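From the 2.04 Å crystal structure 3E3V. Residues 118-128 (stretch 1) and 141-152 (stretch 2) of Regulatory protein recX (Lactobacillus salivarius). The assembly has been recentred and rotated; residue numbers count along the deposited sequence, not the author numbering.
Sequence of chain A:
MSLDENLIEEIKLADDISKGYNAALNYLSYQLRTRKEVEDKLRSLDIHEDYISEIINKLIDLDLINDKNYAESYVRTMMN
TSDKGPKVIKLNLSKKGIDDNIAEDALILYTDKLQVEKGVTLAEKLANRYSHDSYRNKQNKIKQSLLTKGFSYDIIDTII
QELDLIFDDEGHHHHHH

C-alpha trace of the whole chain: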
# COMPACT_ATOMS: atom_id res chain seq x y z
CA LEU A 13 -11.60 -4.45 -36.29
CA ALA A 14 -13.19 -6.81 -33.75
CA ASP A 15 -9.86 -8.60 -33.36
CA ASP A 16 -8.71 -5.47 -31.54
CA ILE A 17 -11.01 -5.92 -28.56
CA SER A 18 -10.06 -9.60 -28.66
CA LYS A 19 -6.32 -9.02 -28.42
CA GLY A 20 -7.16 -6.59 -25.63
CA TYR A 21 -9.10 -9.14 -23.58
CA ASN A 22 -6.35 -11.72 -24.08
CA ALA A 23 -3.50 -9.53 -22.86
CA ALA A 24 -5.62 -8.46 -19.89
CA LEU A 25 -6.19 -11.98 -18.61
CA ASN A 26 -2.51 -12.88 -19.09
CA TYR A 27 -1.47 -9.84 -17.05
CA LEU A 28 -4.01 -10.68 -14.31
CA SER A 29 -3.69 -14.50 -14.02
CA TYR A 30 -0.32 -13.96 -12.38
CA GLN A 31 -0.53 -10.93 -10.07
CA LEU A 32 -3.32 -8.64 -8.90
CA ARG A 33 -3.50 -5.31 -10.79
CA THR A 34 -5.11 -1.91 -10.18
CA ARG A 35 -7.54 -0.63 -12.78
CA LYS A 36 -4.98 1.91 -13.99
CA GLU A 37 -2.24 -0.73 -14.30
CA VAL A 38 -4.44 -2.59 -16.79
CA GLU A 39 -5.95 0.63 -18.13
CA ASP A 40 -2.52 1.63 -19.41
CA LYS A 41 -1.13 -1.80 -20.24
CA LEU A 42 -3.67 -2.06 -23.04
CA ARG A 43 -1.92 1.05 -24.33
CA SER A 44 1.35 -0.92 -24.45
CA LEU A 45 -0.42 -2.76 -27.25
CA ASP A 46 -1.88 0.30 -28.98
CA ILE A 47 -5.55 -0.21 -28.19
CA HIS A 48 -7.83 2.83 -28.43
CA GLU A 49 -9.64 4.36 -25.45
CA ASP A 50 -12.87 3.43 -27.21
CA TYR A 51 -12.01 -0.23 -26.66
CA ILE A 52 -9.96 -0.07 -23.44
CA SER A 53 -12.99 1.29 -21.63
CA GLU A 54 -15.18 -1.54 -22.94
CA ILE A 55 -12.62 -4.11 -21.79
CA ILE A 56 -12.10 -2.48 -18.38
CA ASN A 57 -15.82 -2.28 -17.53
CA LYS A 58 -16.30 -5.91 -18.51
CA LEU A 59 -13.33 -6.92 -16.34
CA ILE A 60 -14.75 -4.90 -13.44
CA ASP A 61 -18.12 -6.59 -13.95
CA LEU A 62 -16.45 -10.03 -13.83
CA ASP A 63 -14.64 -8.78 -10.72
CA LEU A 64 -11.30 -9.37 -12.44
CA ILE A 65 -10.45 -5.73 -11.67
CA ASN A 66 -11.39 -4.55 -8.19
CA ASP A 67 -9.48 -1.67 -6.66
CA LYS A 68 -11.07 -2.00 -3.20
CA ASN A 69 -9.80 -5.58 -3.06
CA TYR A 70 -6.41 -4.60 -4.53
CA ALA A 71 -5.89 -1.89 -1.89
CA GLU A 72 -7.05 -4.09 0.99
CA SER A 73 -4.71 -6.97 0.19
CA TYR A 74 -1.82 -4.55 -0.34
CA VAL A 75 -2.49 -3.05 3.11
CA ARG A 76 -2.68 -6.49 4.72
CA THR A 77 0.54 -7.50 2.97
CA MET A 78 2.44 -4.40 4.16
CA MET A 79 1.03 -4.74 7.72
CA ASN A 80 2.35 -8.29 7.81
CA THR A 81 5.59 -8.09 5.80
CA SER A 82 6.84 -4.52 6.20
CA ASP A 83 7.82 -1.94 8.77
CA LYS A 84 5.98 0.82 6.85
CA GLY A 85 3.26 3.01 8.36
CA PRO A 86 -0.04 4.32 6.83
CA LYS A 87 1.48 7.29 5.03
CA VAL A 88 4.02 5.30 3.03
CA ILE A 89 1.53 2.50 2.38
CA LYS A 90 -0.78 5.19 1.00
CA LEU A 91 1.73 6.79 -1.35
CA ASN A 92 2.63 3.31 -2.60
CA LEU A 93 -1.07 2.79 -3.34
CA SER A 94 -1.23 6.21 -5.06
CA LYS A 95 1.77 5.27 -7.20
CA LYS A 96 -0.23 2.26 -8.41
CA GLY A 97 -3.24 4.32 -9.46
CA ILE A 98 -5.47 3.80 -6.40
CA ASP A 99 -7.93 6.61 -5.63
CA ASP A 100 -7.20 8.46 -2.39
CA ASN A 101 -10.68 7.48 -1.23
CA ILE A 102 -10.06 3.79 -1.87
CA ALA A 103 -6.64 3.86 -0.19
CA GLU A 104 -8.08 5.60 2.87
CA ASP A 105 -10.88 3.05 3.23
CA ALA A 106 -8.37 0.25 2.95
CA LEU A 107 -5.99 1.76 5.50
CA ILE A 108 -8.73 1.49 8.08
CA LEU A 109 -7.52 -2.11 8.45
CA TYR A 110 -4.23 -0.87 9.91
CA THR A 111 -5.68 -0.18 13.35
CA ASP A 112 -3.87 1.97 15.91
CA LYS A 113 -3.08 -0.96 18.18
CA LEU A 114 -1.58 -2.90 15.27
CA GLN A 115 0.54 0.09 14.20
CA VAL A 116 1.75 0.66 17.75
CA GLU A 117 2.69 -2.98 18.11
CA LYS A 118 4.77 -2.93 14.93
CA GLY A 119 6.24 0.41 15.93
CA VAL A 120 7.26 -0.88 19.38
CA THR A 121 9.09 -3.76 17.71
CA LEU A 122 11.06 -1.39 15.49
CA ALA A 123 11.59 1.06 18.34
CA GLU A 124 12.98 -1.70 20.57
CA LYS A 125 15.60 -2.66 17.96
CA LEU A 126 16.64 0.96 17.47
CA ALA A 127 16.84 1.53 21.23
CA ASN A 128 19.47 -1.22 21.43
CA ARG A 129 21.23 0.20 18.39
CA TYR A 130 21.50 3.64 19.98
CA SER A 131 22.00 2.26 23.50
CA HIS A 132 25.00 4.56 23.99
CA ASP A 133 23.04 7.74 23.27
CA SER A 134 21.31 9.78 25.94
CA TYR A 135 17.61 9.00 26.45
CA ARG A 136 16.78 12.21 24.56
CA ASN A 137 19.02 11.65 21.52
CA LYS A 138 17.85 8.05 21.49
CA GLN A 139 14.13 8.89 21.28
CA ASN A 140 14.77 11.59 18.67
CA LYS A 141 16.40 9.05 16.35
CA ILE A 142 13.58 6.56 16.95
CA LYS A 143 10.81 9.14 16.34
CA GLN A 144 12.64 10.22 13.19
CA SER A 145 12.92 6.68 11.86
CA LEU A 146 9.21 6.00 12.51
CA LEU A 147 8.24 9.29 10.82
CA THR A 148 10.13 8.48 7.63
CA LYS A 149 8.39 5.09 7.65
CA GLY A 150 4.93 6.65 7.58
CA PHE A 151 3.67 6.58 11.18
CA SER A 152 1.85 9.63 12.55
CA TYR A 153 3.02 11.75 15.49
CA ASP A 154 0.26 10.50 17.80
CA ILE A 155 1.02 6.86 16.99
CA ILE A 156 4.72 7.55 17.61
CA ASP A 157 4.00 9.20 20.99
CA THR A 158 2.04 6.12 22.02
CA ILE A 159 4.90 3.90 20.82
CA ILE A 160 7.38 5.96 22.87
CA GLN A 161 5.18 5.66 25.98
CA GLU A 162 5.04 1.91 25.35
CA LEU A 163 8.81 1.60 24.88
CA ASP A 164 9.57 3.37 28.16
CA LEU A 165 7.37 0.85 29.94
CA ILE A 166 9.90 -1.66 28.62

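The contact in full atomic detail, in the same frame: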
# COMPACT_ATOMS: atom_id res chain seq x y z
N LYS A 118 3.68 -2.78 15.89
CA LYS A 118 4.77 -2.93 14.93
C LYS A 118 5.82 -1.87 15.20
O LYS A 118 7.02 -2.11 15.06
CB LYS A 118 4.26 -2.81 13.49
CG LYS A 118 5.36 -2.98 12.45
CD LYS A 118 4.83 -3.62 11.18
CE LYS A 118 4.52 -5.11 11.36
NZ LYS A 118 5.75 -5.95 11.44
N GLY A 119 5.35 -0.69 15.62
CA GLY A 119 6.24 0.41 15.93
C GLY A 119 7.09 0.15 17.16
O GLY A 119 8.24 0.59 17.22
N VAL A 120 6.52 -0.55 18.15
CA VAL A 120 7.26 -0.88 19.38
C VAL A 120 8.39 -1.84 19.05
O VAL A 120 9.48 -1.75 19.62
CB VAL A 120 6.33 -1.53 20.44
CG1 VAL A 120 7.16 -2.15 21.56
CG2 VAL A 120 5.40 -0.48 21.02
N THR A 121 8.11 -2.77 18.14
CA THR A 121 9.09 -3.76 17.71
C THR A 121 10.27 -3.08 17.04
O THR A 121 11.42 -3.42 17.30
CB THR A 121 8.45 -4.75 16.71
OG1 THR A 121 7.40 -5.46 17.37
CG2 THR A 121 9.48 -5.74 16.19
N LEU A 122 9.99 -2.11 16.18
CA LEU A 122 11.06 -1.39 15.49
C LEU A 122 11.79 -0.51 16.49
O LEU A 122 13.02 -0.47 16.51
CB LEU A 122 10.47 -0.53 14.36
CG LEU A 122 9.45 -1.28 13.48
CD1 LEU A 122 8.77 -0.31 12.52
CD2 LEU A 122 10.15 -2.40 12.72
N ALA A 123 11.02 0.18 17.33
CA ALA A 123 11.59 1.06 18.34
C ALA A 123 12.52 0.30 19.30
O ALA A 123 13.56 0.81 19.70
CB ALA A 123 10.48 1.75 19.12
N GLU A 124 12.14 -0.92 19.67
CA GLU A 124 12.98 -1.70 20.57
C GLU A 124 14.34 -2.00 19.94
O GLU A 124 15.37 -1.90 20.61
CB GLU A 124 12.29 -3.01 20.95
CG GLU A 124 11.09 -2.83 21.87
CD GLU A 124 10.45 -4.15 22.27
OE1 GLU A 124 11.13 -4.97 22.93
OE2 GLU A 124 9.27 -4.38 21.93
N LYS A 125 14.35 -2.36 18.65
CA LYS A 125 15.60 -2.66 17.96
C LYS A 125 16.49 -1.43 17.90
O LYS A 125 17.69 -1.50 18.16
CB LYS A 125 15.33 -3.13 16.53
CG LYS A 125 14.67 -4.48 16.43
CD LYS A 125 14.33 -4.82 14.98
CE LYS A 125 13.61 -6.16 14.90
NZ LYS A 125 13.14 -6.46 13.52
N LEU A 126 15.90 -0.29 17.56
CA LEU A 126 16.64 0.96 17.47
C LEU A 126 17.16 1.44 18.82
O LEU A 126 18.20 2.09 18.90
CB LEU A 126 15.75 2.04 16.84
CG LEU A 126 15.35 1.77 15.40
CD1 LEU A 126 14.34 2.80 14.94
CD2 LEU A 126 16.60 1.80 14.52
N ALA A 127 16.43 1.13 19.89
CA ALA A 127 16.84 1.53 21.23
C ALA A 127 18.16 0.84 21.56
O ALA A 127 19.08 1.45 22.10
CB ALA A 127 15.77 1.15 22.26
N ASN A 128 18.25 -0.44 21.20
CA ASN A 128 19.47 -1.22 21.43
C ASN A 128 20.59 -0.70 20.54
O ASN A 128 21.75 -0.66 20.95
CB ASN A 128 19.21 -2.70 21.11
CG ASN A 128 18.18 -3.31 22.03
OD1 ASN A 128 17.53 -4.30 21.69
ND2 ASN A 128 18.03 -2.74 23.22
N LYS A 141 16.07 9.91 17.48
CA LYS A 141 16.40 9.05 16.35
C LYS A 141 15.26 8.07 16.08
O LYS A 141 14.93 7.82 14.93
CB LYS A 141 17.69 8.26 16.63
CG LYS A 141 18.97 9.08 16.62
CD LYS A 141 20.16 8.18 16.96
CE LYS A 141 21.51 8.89 16.85
NZ LYS A 141 21.54 10.10 17.71
N ILE A 142 14.67 7.52 17.13
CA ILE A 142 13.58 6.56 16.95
C ILE A 142 12.34 7.24 16.34
O ILE A 142 11.75 6.71 15.40
CB ILE A 142 13.22 5.86 18.29
CG1 ILE A 142 14.41 4.97 18.74
CG2 ILE A 142 12.00 4.98 18.13
CD1 ILE A 142 14.29 4.42 20.16
N LYS A 143 11.97 8.40 16.86
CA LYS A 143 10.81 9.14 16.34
C LYS A 143 11.02 9.45 14.86
O LYS A 143 10.11 9.34 14.04
CB LYS A 143 10.63 10.45 17.09
CG LYS A 143 10.08 10.30 18.49
CD LYS A 143 10.55 11.42 19.40
CE LYS A 143 9.86 11.38 20.75
NZ LYS A 143 8.40 11.65 20.60
N GLN A 144 12.24 9.86 14.54
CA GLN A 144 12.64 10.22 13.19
C GLN A 144 12.49 9.03 12.24
O GLN A 144 11.93 9.14 11.15
CB GLN A 144 14.09 10.70 13.22
CG GLN A 144 14.62 11.31 11.94
CD GLN A 144 16.06 11.77 12.08
OE1 GLN A 144 16.38 12.55 12.99
NE2 GLN A 144 16.94 11.29 11.20
N SER A 145 13.00 7.88 12.67
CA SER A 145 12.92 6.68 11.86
C SER A 145 11.45 6.30 11.60
O SER A 145 11.07 6.00 10.46
CB SER A 145 13.65 5.52 12.58
OG SER A 145 13.60 4.34 11.80
N LEU A 146 10.63 6.33 12.65
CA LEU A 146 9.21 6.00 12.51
C LEU A 146 8.46 7.00 11.61
O LEU A 146 7.53 6.61 10.90
CB LEU A 146 8.55 5.95 13.90
CG LEU A 146 9.01 4.80 14.79
CD1 LEU A 146 8.52 4.99 16.22
CD2 LEU A 146 8.49 3.50 14.22
N LEU A 147 8.85 8.27 11.67
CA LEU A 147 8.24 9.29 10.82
C LEU A 147 8.52 9.02 9.35
O LEU A 147 7.61 9.06 8.53
CB LEU A 147 8.74 10.70 11.16
CG LEU A 147 8.15 11.45 12.35
CD1 LEU A 147 8.87 12.77 12.51
CD2 LEU A 147 6.64 11.68 12.14
N THR A 148 9.78 8.74 9.02
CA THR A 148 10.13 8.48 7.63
C THR A 148 9.48 7.20 7.10
O THR A 148 9.35 7.01 5.88
CB THR A 148 11.67 8.42 7.43
OG1 THR A 148 12.22 7.36 8.22
CG2 THR A 148 12.30 9.73 7.86
N LYS A 149 9.05 6.33 8.02
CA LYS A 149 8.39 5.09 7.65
C LYS A 149 6.88 5.26 7.47
O LYS A 149 6.18 4.32 7.10
CB LYS A 149 8.67 4.00 8.70
CG LYS A 149 10.01 3.32 8.50
CD LYS A 149 10.28 2.28 9.57
CE LYS A 149 11.74 1.89 9.58
NZ LYS A 149 12.21 1.46 8.24
N GLY A 150 6.35 6.44 7.77
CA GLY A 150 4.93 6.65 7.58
C GLY A 150 4.00 6.69 8.78
O GLY A 150 2.80 6.86 8.60
N PHE A 151 4.53 6.53 9.99
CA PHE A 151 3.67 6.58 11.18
C PHE A 151 3.41 8.01 11.61
O PHE A 151 4.28 8.87 11.48
CB PHE A 151 4.30 5.77 12.31
CG PHE A 151 4.34 4.29 12.04
CD1 PHE A 151 3.20 3.51 12.20
CD2 PHE A 151 5.52 3.68 11.59
CE1 PHE A 151 3.22 2.13 11.93
CE2 PHE A 151 5.56 2.31 11.31
CZ PHE A 151 4.41 1.52 11.48
N SER A 152 2.21 8.27 12.12
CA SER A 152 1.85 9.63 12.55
C SER A 152 2.42 9.96 13.93
O SER A 152 2.76 9.07 14.72
CB SER A 152 0.33 9.78 12.61
OG SER A 152 -0.18 9.12 13.76

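Two helical segments of one RecX chain, 118-128 and the helix that opens stretch 2, pack with their axes 9.9 Å apart at closest approach and their directions 138° apart, closer to antiparallel than to parallel. No hydrogen bond crosses between the stretches; their mainly apolar contact buries 394 Å², both sides summed. Ile-142 gives up the most surface. Its CA-to-CB bond points toward the first helix, and its branches spread over one turn of it: CG2 lies 3.7 Å from Ala-123 CB, CG1 3.7 Å from Leu-126 CB, and CD1 4.2 Å from Ala-127 CB. The CA atoms of Ala-123 and Ile-142 are 6.0 Å apart, the closer of the two register pairs, and Ala-123 brings only a methyl group to it. Leu-126 (m, t) also points toward its partner helix, reaching past Ile-142 to place CD1 3.6 Å from Ser-145 OG, a van der Waals contact. One turn earlier, Leu-122 CD1 faces three side chains, 4.2 Å from Leu-146 CD2, 4.2 Å from the aliphatic Lys-149 CD and 4.3 Å from Phe-151 CE2, meeting the ring obliquely. Gly-119 presents bare backbone, its CA 4.2 Å from Leu-146 CD2. Gly-150, with positive phi, forms a Schellman motif in which Phe-151 N bonds back to Leu-146 O at 3.1 Å, and Phe-151 points toward the first helix.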